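PDB 2P3N: fructose-1,6-bisphosphatase/inositol-1-monophosphatase, which hydrolyses phosphate esters such as fructose 1,6-bisphosphate and inositol 1-phosphate, using magnesium, and is built as a homotetramer. Local coordinates for residues A[29-32]-A[37-40]; A[179-184]-A[231-236]. All blocks are in the same frame, centred on the assembly; numbering follows the deposited sequence.

Interaction 1. Residues A[29-32]-A[37-40]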
loop_
_atom_site.group_PDB
_atom_site.type_symbol
_atom_site.label_atom_id
_atom_site.label_comp_id
_atom_site.label_asym_id
_atom_site.label_seq_id
_atom_site.Cartn_x
_atom_site.Cartn_y
_atom_site.Cartn_z
ATOM N N GLU A 29 25.969 -3.044 -13.633
ATOM C CA GLU A 29 26.712 -3.253 -14.875
ATOM C C GLU A 29 26.434 -2.155 -15.904
ATOM O O GLU A 29 25.286 -1.744 -16.096
ATOM C CB GLU A 29 26.343 -4.616 -15.467
ATOM C CG GLU A 29 26.751 -5.814 -14.601
ATOM C CD GLU A 29 26.006 -7.093 -14.974
ATOM O OE1 GLU A 29 25.932 -7.401 -16.187
ATOM O OE2 GLU A 29 25.505 -7.788 -14.054
ATOM N N LYS A 30 27.491 -1.692 -16.569
ATOM C CA LYS A 30 27.376 -0.634 -17.575
ATOM C C LYS A 30 27.171 -1.227 -18.967
ATOM O O LYS A 30 27.813 -2.206 -19.315
ATOM C CB LYS A 30 28.645 0.217 -17.578
ATOM C CG LYS A 30 29.119 0.631 -16.203
ATOM C CD LYS A 30 30.363 1.482 -16.298
ATOM C CE LYS A 30 31.034 1.640 -14.947
ATOM N NZ LYS A 30 32.310 2.406 -15.054
ATOM N N LYS A 31 26.282 -0.644 -19.767
ATOM C CA LYS A 31 26.054 -1.161 -21.115
ATOM C C LYS A 31 26.796 -0.319 -22.149
ATOM O O LYS A 31 27.516 -0.855 -22.991
ATOM C CB LYS A 31 24.549 -1.222 -21.427
ATOM C CG LYS A 31 23.823 -2.339 -20.667
ATOM C CD LYS A 31 22.302 -2.230 -20.725
ATOM C CE LYS A 31 21.732 -2.630 -22.071
ATOM N NZ LYS A 31 20.236 -2.563 -22.073
ATOM N N THR A 32 26.633 0.997 -22.081
ATOM C CA THR A 32 27.318 1.889 -23.009
ATOM C C THR A 32 27.765 3.148 -22.278
ATOM O O THR A 32 27.957 4.201 -22.887
ATOM C CB THR A 32 26.413 2.305 -24.189
ATOM O OG1 THR A 32 25.257 2.979 -23.683
ATOM C CG2 THR A 32 25.991 1.080 -25.012
ATOM N N ILE A 37 22.916 1.629 -17.527
ATOM C CA ILE A 37 23.255 0.390 -16.839
ATOM C C ILE A 37 22.180 -0.697 -16.876
ATOM O O ILE A 37 21.031 -0.470 -17.261
ATOM C CB ILE A 37 23.569 0.665 -15.358
ATOM C CG1 ILE A 37 22.346 1.314 -14.698
ATOM C CG2 ILE A 37 24.796 1.552 -15.235
ATOM C CD1 ILE A 37 22.387 1.340 -13.185
ATOM N N VAL A 38 22.581 -1.887 -16.458
ATOM C CA VAL A 38 21.688 -3.023 -16.400
ATOM C C VAL A 38 22.176 -3.856 -15.219
ATOM O O VAL A 38 23.351 -3.758 -14.820
ATOM C CB VAL A 38 21.738 -3.867 -17.714
ATOM C CG1 VAL A 38 23.147 -4.424 -17.937
ATOM C CG2 VAL A 38 20.716 -5.002 -17.652
ATOM N N THR A 39 21.274 -4.652 -14.645
ATOM C CA THR A 39 21.627 -5.505 -13.521
ATOM C C THR A 39 21.186 -6.929 -13.809
ATOM O O THR A 39 20.572 -7.202 -14.841
ATOM C CB THR A 39 20.960 -5.015 -12.204
ATOM O OG1 THR A 39 19.553 -5.305 -12.222
ATOM C CG2 THR A 39 21.155 -3.523 -12.049
ATOM N N GLU A 40 21.514 -7.832 -12.894
ATOM C CA GLU A 40 21.141 -9.226 -13.033
ATOM C C GLU A 40 19.641 -9.393 -12.777
ATOM O O GLU A 40 19.039 -10.394 -13.188
ATOM C CB GLU A 40 21.937 -10.088 -12.046
ATOM C CG GLU A 40 21.740 -11.596 -12.226
ATOM C CD GLU A 40 22.249 -12.105 -13.576
ATOM O OE1 GLU A 40 21.860 -13.227 -13.987
ATOM O OE2 GLU A 40 23.044 -11.383 -14.222
HETATM O O HOH W 1 19.011 -1.505 -19.104
#
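E29 and V38 form the hydrogen-bonded pair of a short antiparallel hairpin. V38 N donates a hydrogen bond to E29 O at 2.7 Å, and E29 N donates one to V38 O at 3.0 Å, the more bent of the two (142° at the hydrogen). K30 and I37 follow as the non-hydrogen-bonded pair, their CA atoms only 4.3 Å apart.

The apolar contact lies on the face carrying V38. The methylenes of K31 run across this beta-branched residue at roughly a right angle: CG lies 3.5 Å from V38 CG1, and CD presses to a tight 3.5 Å from V38 CB. Placing V38 CG1 between the backbone N and carbonyl carbon (chi1 61°) directs that methyl at the lysine. Lysine suits the position, since its oily stem covers the valine while a bend at chi3 (74°) carries the amine onward. On the same face, E29 CB comes within 4.0 Å of V38 CG1.

The charged ends are paired beyond the hairpin: K31 NZ makes a salt bridge with E66 and a weak bond to a water that lies 2.9 Å from I37 O. E29 OE2 and E40 OE2 approach to 4.4 Å, a like-charged pair probably eased by R43, which bridges to E29 OE1.

T39 is the N-cap of helix 40-56: its OG1 accepts the I41 amide and also hydrogen-bonds D42, as befits a short hydroxyl side chain. I37 and T39 rest on helix 84-89, whose T84 probably binds substrate, and K31 lies near the magnesium ligand E65. The hairpin thus leads from helix 2-21 into helix 40-56 and borders the active site, consistent with the mobile catalytic loop of this phosphatase family.

Interaction 2. Residues A[179-184]-A[231-236]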
loop_
_atom_site.group_PDB
_atom_site.type_symbol
_atom_site.label_atom_id
_atom_site.label_comp_id
_atom_site.label_asym_id
_atom_site.label_seq_id
_atom_site.Cartn_x
_atom_site.Cartn_y
_atom_site.Cartn_z
ATOM N N LEU A 179 6.396 4.943 -17.317
ATOM C CA LEU A 179 5.544 5.512 -16.286
ATOM C C LEU A 179 5.207 6.982 -16.538
ATOM O O LEU A 179 4.126 7.437 -16.177
ATOM C CB LEU A 179 6.204 5.351 -14.917
ATOM C CG LEU A 179 5.339 5.657 -13.691
ATOM C CD1 LEU A 179 4.049 4.835 -13.721
ATOM C CD2 LEU A 179 6.143 5.347 -12.441
ATOM N N ASN A 180 6.117 7.725 -17.161
ATOM C CA ASN A 180 5.864 9.137 -17.431
ATOM C C ASN A 180 4.874 9.327 -18.554
ATOM O O ASN A 180 4.106 10.283 -18.550
ATOM C CB ASN A 180 7.159 9.873 -17.776
ATOM C CG ASN A 180 7.991 10.196 -16.550
ATOM O OD1 ASN A 180 9.105 10.713 -16.658
ATOM N ND2 ASN A 180 7.451 9.896 -15.372
ATOM N N ALA A 181 4.899 8.422 -19.525
ATOM C CA ALA A 181 3.980 8.506 -20.651
ATOM C C ALA A 181 2.589 8.185 -20.144
ATOM O O ALA A 181 1.620 8.851 -20.496
ATOM C CB ALA A 181 4.380 7.518 -21.725
ATOM N N ALA A 182 2.512 7.153 -19.304
ATOM C CA ALA A 182 1.254 6.689 -18.711
ATOM C C ALA A 182 0.643 7.729 -17.781
ATOM O O ALA A 182 -0.577 7.807 -17.642
ATOM C CB ALA A 182 1.483 5.393 -17.955
ATOM N N TYR A 183 1.492 8.525 -17.143
ATOM C CA TYR A 183 1.004 9.552 -16.251
ATOM C C TYR A 183 0.213 10.610 -17.008
ATOM O O TYR A 183 -0.694 11.218 -16.447
ATOM C CB TYR A 183 2.169 10.194 -15.495
ATOM C CG TYR A 183 2.488 9.516 -14.178
ATOM C CD1 TYR A 183 1.866 8.312 -13.814
ATOM C CD2 TYR A 183 3.421 10.062 -13.302
ATOM C CE1 TYR A 183 2.171 7.666 -12.606
ATOM C CE2 TYR A 183 3.735 9.431 -12.098
ATOM C CZ TYR A 183 3.109 8.234 -11.756
ATOM O OH TYR A 183 3.439 7.600 -10.576
ATOM N N VAL A 184 0.547 10.839 -18.277
ATOM C CA VAL A 184 -0.193 11.835 -19.045
ATOM C C VAL A 184 -1.562 11.244 -19.347
ATOM O O VAL A 184 -2.574 11.945 -19.340
ATOM C CB VAL A 184 0.512 12.219 -20.396
ATOM C CG1 VAL A 184 2.020 12.334 -20.205
ATOM C CG2 VAL A 184 0.166 11.224 -21.481
ATOM N N PHE A 231 9.556 11.355 -29.258
ATOM C CA PHE A 231 8.188 11.221 -28.770
ATOM C C PHE A 231 7.644 12.381 -27.966
ATOM O O PHE A 231 8.300 12.910 -27.068
ATOM C CB PHE A 231 8.060 9.939 -27.949
ATOM C CG PHE A 231 7.854 8.713 -28.783
ATOM C CD1 PHE A 231 6.597 8.404 -29.273
ATOM C CD2 PHE A 231 8.917 7.887 -29.103
ATOM C CE1 PHE A 231 6.404 7.296 -30.064
ATOM C CE2 PHE A 231 8.729 6.779 -29.896
ATOM C CZ PHE A 231 7.466 6.483 -30.378
ATOM N N ILE A 232 6.418 12.760 -28.305
ATOM C CA ILE A 232 5.734 13.841 -27.625
ATOM C C ILE A 232 4.365 13.347 -27.184
ATOM O O ILE A 232 3.487 13.108 -28.019
ATOM C CB ILE A 232 5.546 15.077 -28.551
ATOM C CG1 ILE A 232 6.913 15.575 -29.043
ATOM C CG2 ILE A 232 4.811 16.197 -27.797
ATOM C CD1 ILE A 232 6.843 16.749 -30.000
ATOM N N PHE A 233 4.200 13.171 -25.874
ATOM C CA PHE A 233 2.926 12.730 -25.303
ATOM C C PHE A 233 2.231 13.960 -24.727
ATOM O O PHE A 233 2.857 14.767 -24.030
ATOM C CB PHE A 233 3.140 11.704 -24.184
ATOM C CG PHE A 233 3.848 10.451 -24.625
ATOM C CD1 PHE A 233 5.236 10.414 -24.714
ATOM C CD2 PHE A 233 3.124 9.304 -24.945
ATOM C CE1 PHE A 233 5.889 9.252 -25.111
ATOM C CE2 PHE A 233 3.770 8.138 -25.347
ATOM C CZ PHE A 233 5.154 8.111 -25.429
ATOM N N SER A 234 0.940 14.105 -25.002
ATOM C CA SER A 234 0.225 15.268 -24.502
ATOM C C SER A 234 -1.278 15.026 -24.371
ATOM O O SER A 234 -1.804 14.038 -24.877
ATOM C CB SER A 234 0.479 16.452 -25.446
ATOM O OG SER A 234 0.431 17.699 -24.769
ATOM N N ASN A 235 -1.960 15.934 -23.680
ATOM C CA ASN A 235 -3.406 15.846 -23.514
ATOM C C ASN A 235 -4.112 16.244 -24.810
ATOM O O ASN A 235 -5.343 16.230 -24.885
ATOM C CB ASN A 235 -3.880 16.768 -22.384
ATOM C CG ASN A 235 -3.286 18.161 -22.477
ATOM O OD1 ASN A 235 -2.928 18.626 -23.560
ATOM N ND2 ASN A 235 -3.194 18.845 -21.336
ATOM N N GLY A 236 -3.326 16.602 -25.826
ATOM C CA GLY A 236 -3.896 17.010 -27.097
ATOM C C GLY A 236 -4.488 18.408 -27.033
ATOM O O GLY A 236 -5.285 18.780 -27.886
#
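A181 sets its methyl over the F233 ring. CB stands 3.8 Å from the ring centroid and only 12° off the ring normal, a CH-pi contact over the middle of the face; its nearest ring atom is F233 CE2, at 3.7 Å. The small side chain suits this spot because it lets the helix backbone come close to the strand, A181 CA being 6.4 Å from F233 CA.

Y183, two residues on, looks elsewhere: its hydroxyl bonds E118 on the seven-stranded sheet, and its side chain packs on L91 of a second subunit.

V184, one turn beyond A181, brings both methyls to the base of the phenylalanine, CG2 4.0 Å and CG1 4.2 Å from F233 CB. Both branches thus rest against the CB methylene, while A181 takes the ring. F233 has CG beside its backbone N (chi1 -60°), which stretches the ring along the helix to the earlier turn. An alanine in place of F233 would keep the CB beneath V184 but would probably open a gap under A181 CB and strip V209 of helix 199-211 of its aromatic neighbour.

With F192 of the adjoining strand also touching V184, helix 177-185 lies against the sheet of strand 230-234. Buried helix-on-sheet packing of this kind fits the layered alpha-beta-alpha-beta-alpha sandwich of the inositol monophosphatase fold.

How the interactions relate
From the N terminus, the chain leaves helix 2-21 and, after a short connection, makes interaction 1, which closes a four-residue turn between 29-32 and 37-40 before helix 40-56 begins. It then runs through the seven-stranded sheet and into the second sheet before interaction 2 opens at 179-184; that contact closes a much longer loop, of 46 residues, at 231-236. The two loops are in series and neither nest nor cross. The centres of interactions 1 and 2 lie about 27 Å apart, and the nearest atoms of interactions 1 and 2 about 16 Å, without touching. Interaction 1 shapes a peripheral hairpin beside the metal site, whereas interaction 2 joins a buried helix to the five-stranded sheet nearer the chain's centre.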